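Local coordinates for LHC domain-containing protein (Marichromatium purpuratum 984, PDB 6ZXA) that probably serves as a bacteriochlorophyll- and okenone-binding subunit of a membrane antenna complex, passing excitation energy toward the reaction centres, at residues D20-K23 against I24-I28. Sequence-based numbering, arbitrary orientation.
With BCL (bacteriochlorophyll a), chain O.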
loop_
_atom_site.group_PDB
_atom_site.type_symbol
_atom_site.label_atom_id
_atom_site.label_comp_id
_atom_site.label_asym_id
_atom_site.label_seq_id
_atom_site.Cartn_x
_atom_site.Cartn_y
_atom_site.Cartn_z
ATOM N N ASP A 20 27.910 -12.045 14.561
ATOM C CA ASP A 20 26.583 -12.532 14.903
ATOM C C ASP A 20 25.486 -11.916 14.053
ATOM O O ASP A 20 24.359 -11.763 14.528
ATOM C CB ASP A 20 26.291 -12.316 16.386
ATOM C CG ASP A 20 27.203 -13.119 17.281
ATOM O OD1 ASP A 20 27.043 -13.036 18.514
ATOM O OD2 ASP A 20 28.068 -13.850 16.755
ATOM N N ASP A 21 25.768 -11.642 12.782
ATOM C CA ASP A 21 24.706 -11.566 11.791
ATOM C C ASP A 21 24.248 -13.010 11.649
ATOM O O ASP A 21 24.392 -13.771 12.602
ATOM C CB ASP A 21 25.174 -10.985 10.459
ATOM C CG ASP A 21 25.790 -9.612 10.593
ATOM O OD1 ASP A 21 25.596 -8.946 11.621
ATOM O OD2 ASP A 21 26.493 -9.210 9.652
ATOM N N TRP A 22 23.520 -13.357 10.599
ATOM C CA TRP A 22 22.990 -14.706 10.381
ATOM C C TRP A 22 21.965 -15.023 11.455
ATOM O O TRP A 22 21.083 -15.861 11.260
ATOM C CB TRP A 22 24.088 -15.801 10.351
ATOM C CG TRP A 22 24.648 -16.280 11.697
ATOM C CD1 TRP A 22 25.879 -15.990 12.204
ATOM C CD2 TRP A 22 24.004 -17.110 12.679
ATOM N NE1 TRP A 22 26.034 -16.562 13.434
ATOM C CE2 TRP A 22 24.902 -17.260 13.747
ATOM C CE3 TRP A 22 22.760 -17.743 12.756
ATOM C CZ2 TRP A 22 24.597 -18.011 14.875
ATOM C CZ3 TRP A 22 22.457 -18.473 13.879
ATOM C CH2 TRP A 22 23.372 -18.607 14.921
ATOM N N LYS A 23 22.008 -14.266 12.537
ATOM C CA LYS A 23 21.138 -14.471 13.673
ATOM C C LYS A 23 19.863 -13.667 13.534
ATOM O O LYS A 23 18.859 -13.999 14.166
ATOM C CB LYS A 23 21.887 -14.081 14.939
ATOM C CG LYS A 23 21.862 -15.083 16.052
ATOM C CD LYS A 23 22.884 -14.680 17.091
ATOM C CE LYS A 23 23.029 -15.719 18.179
ATOM N NZ LYS A 23 24.217 -15.440 19.023
ATOM N N ILE A 24 19.892 -12.623 12.707
ATOM C CA ILE A 24 18.673 -11.923 12.330
ATOM C C ILE A 24 17.705 -12.881 11.652
ATOM O O ILE A 24 16.484 -12.755 11.790
ATOM C CB ILE A 24 19.012 -10.715 11.436
ATOM C CG1 ILE A 24 17.795 -9.812 11.290
ATOM C CG2 ILE A 24 19.508 -11.154 10.068
ATOM C CD1 ILE A 24 17.372 -9.180 12.552
ATOM N N TRP A 25 18.230 -13.869 10.930
ATOM C CA TRP A 25 17.374 -14.842 10.273
ATOM C C TRP A 25 16.766 -15.845 11.241
ATOM O O TRP A 25 16.031 -16.726 10.799
ATOM C CB TRP A 25 18.151 -15.562 9.173
ATOM C CG TRP A 25 18.882 -14.626 8.280
ATOM C CD1 TRP A 25 20.223 -14.557 8.100
ATOM C CD2 TRP A 25 18.314 -13.602 7.455
ATOM N NE1 TRP A 25 20.533 -13.563 7.217
ATOM C CE2 TRP A 25 19.378 -12.957 6.805
ATOM C CE3 TRP A 25 17.011 -13.166 7.205
ATOM C CZ2 TRP A 25 19.183 -11.908 5.916
ATOM C CZ3 TRP A 25 16.819 -12.125 6.327
ATOM C CH2 TRP A 25 17.898 -11.509 5.690
ATOM N N THR A 26 17.046 -15.741 12.534
ATOM C CA THR A 26 16.290 -16.484 13.531
ATOM C C THR A 26 15.047 -15.733 13.980
ATOM O O THR A 26 14.216 -16.305 14.688
ATOM C CB THR A 26 17.163 -16.811 14.748
ATOM O OG1 THR A 26 17.649 -15.602 15.336
ATOM C CG2 THR A 26 18.333 -17.670 14.340
ATOM N N VAL A 27 14.903 -14.479 13.575
ATOM C CA VAL A 27 13.691 -13.704 13.789
ATOM C C VAL A 27 12.953 -13.464 12.481
ATOM O O VAL A 27 11.748 -13.677 12.390
ATOM C CB VAL A 27 14.007 -12.369 14.496
ATOM C CG1 VAL A 27 12.733 -11.597 14.737
ATOM C CG2 VAL A 27 14.713 -12.632 15.786
ATOM N N ILE A 28 13.668 -13.027 11.457
ATOM C CA ILE A 28 13.081 -12.750 10.156
ATOM C C ILE A 28 13.112 -14.030 9.335
ATOM O O ILE A 28 14.185 -14.526 8.988
ATOM C CB ILE A 28 13.831 -11.616 9.444
ATOM C CG1 ILE A 28 13.751 -10.334 10.266
ATOM C CG2 ILE A 28 13.283 -11.402 8.048
ATOM C CD1 ILE A 28 14.588 -9.220 9.732
HETATM MG MG BCL O . 25.941 -6.393 9.589
HETATM C CHA BCL O . 26.315 -7.229 6.273
HETATM C CHB BCL O . 28.931 -4.815 9.449
HETATM C CHC BCL O . 25.237 -4.898 12.533
HETATM C CHD BCL O . 22.667 -7.555 9.469
HETATM N NA BCL O . 27.404 -6.058 8.024
HETATM C C1A BCL O . 27.408 -6.548 6.739
HETATM C C2A BCL O . 28.640 -6.129 5.992
HETATM C C3A BCL O . 29.470 -5.392 7.046
HETATM C C4A BCL O . 28.608 -5.421 8.258
HETATM C CMA BCL O . 30.794 -6.098 7.310
HETATM C CAA BCL O . 28.378 -5.291 4.731
HETATM C CBA BCL O . 27.446 -4.092 4.872
HETATM C CGA BCL O . 27.142 -3.517 3.535
HETATM O O1A BCL O . 27.749 -3.761 2.568
HETATM O O2A BCL O . 26.112 -2.694 3.472
HETATM N NB BCL O . 26.891 -5.008 10.782
HETATM C C1B BCL O . 28.213 -4.621 10.629
HETATM C C2B BCL O . 28.672 -3.972 11.771
HETATM C C3B BCL O . 27.650 -4.027 12.729
HETATM C C4B BCL O . 26.530 -4.651 12.040
HETATM C CMB BCL O . 30.053 -3.343 11.833
HETATM C CAB BCL O . 27.588 -3.612 14.125
HETATM O OBB BCL O . 26.694 -3.990 14.879
HETATM C CBB BCL O . 28.603 -2.694 14.759
HETATM N NC BCL O . 24.188 -6.202 10.786
HETATM C C1C BCL O . 24.156 -5.619 12.015
HETATM C C2C BCL O . 22.789 -5.584 12.580
HETATM C C3C BCL O . 22.119 -6.726 11.827
HETATM C C4C BCL O . 22.987 -6.839 10.602
HETATM C CMC BCL O . 22.749 -5.744 14.084
HETATM C CAC BCL O . 20.619 -6.467 11.536
HETATM C CBC BCL O . 20.382 -5.243 10.686
HETATM N ND BCL O . 24.682 -7.125 8.180
HETATM C C1D BCL O . 23.447 -7.751 8.294
HETATM C C2D BCL O . 23.156 -8.527 7.158
HETATM C C3D BCL O . 24.245 -8.376 6.330
HETATM C C4D BCL O . 25.132 -7.522 6.960
HETATM C CMD BCL O . 21.905 -9.330 6.937
HETATM C CAD BCL O . 24.864 -8.802 5.138
HETATM O OBD BCL O . 24.536 -9.679 4.332
HETATM C CBD BCL O . 26.143 -7.951 4.933
HETATM C CGD BCL O . 27.287 -8.771 4.503
HETATM O O1D BCL O . 27.942 -9.483 5.219
HETATM O O2D BCL O . 27.564 -8.666 3.222
HETATM C CED BCL O . 28.658 -9.451 2.693
HETATM C C1 BCL O . 25.841 -2.151 2.144
HETATM C C2 BCL O . 24.819 -1.012 2.268
HETATM C C3 BCL O . 24.502 -0.176 3.232
HETATM C C4 BCL O . 25.119 -0.093 4.625
HETATM C C5 BCL O . 23.418 0.866 3.017
HETATM C C6 BCL O . 23.909 2.303 3.159
HETATM C C7 BCL O . 25.057 2.577 2.194
HETATM C C8 BCL O . 25.908 3.826 2.374
HETATM C C9 BCL O . 26.958 3.858 1.250
HETATM C C10 BCL O . 26.571 3.835 3.763
HETATM C C11 BCL O . 27.516 4.926 4.273
HETATM C C12 BCL O . 28.999 4.722 3.905
HETATM C C13 BCL O . 29.996 5.717 4.541
HETATM C C14 BCL O . 29.991 5.679 6.075
HETATM C C15 BCL O . 29.723 7.171 4.089
HETATM C C16 BCL O . 29.934 7.486 2.613
HETATM C C17 BCL O . 30.345 8.862 2.045
HETATM C C18 BCL O . 29.545 10.120 2.365
HETATM C C19 BCL O . 30.075 11.184 1.387
HETATM C C20 BCL O . 29.672 10.658 3.797
#
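Asp21 presents its carboxylate to the magnesium of a bacteriochlorophyll a, with OD2 2.9 Å from the metal and OD1 3.2 Å from the ring nitrogen NC. With CG anti to its own carbonyl carbon (chi1 -57°), the carboxylate projects over the macrocycle as axial ligand. Replacing the carboxylate with an alanine methyl is likely to leave this magnesium without its axial protein ligand and the pigment less firmly placed. Trp22 follows, and its carbonyl oxygen accepts a weak bond from Trp25 N (3.5 Å, N-H...O angle 136°). The same oxygen lies 3.5 Å from Trp25 CD1, so the indole starts close beside the turn. The Trp22 ring carries Lys23 CG over one face, displaced toward the rim, while its CZ3 approaches Thr26 CG2 obliquely. Lys23 O receives Thr26 N at 3.0 Å; Thr26 OG1 also lies near Lys23 O, at a modelled separation too short to take literally. The Lys23 chain runs extended beyond CG, and NZ makes a long pairing with OD1 of the poorly ordered Asp20. In the second segment, Ile24 CG2 sits 3.7 Å above the centre of the Trp25 ring, Trp25 CZ2 reaches the pigment methyl CMD at 3.9 Å, and Trp25 NE1 bonds to a polar side chain of another protein chain. Chemically, the loop carrying Asp21 runs straight into a short 3-10 segment, 24-26, that carries Trp25 beside the same pigment, consistent with one compact loop, ahead of helix 35-54, fixing this bacteriochlorophyll while Lys23, Ile24 and Val27 line an all-trans okenone.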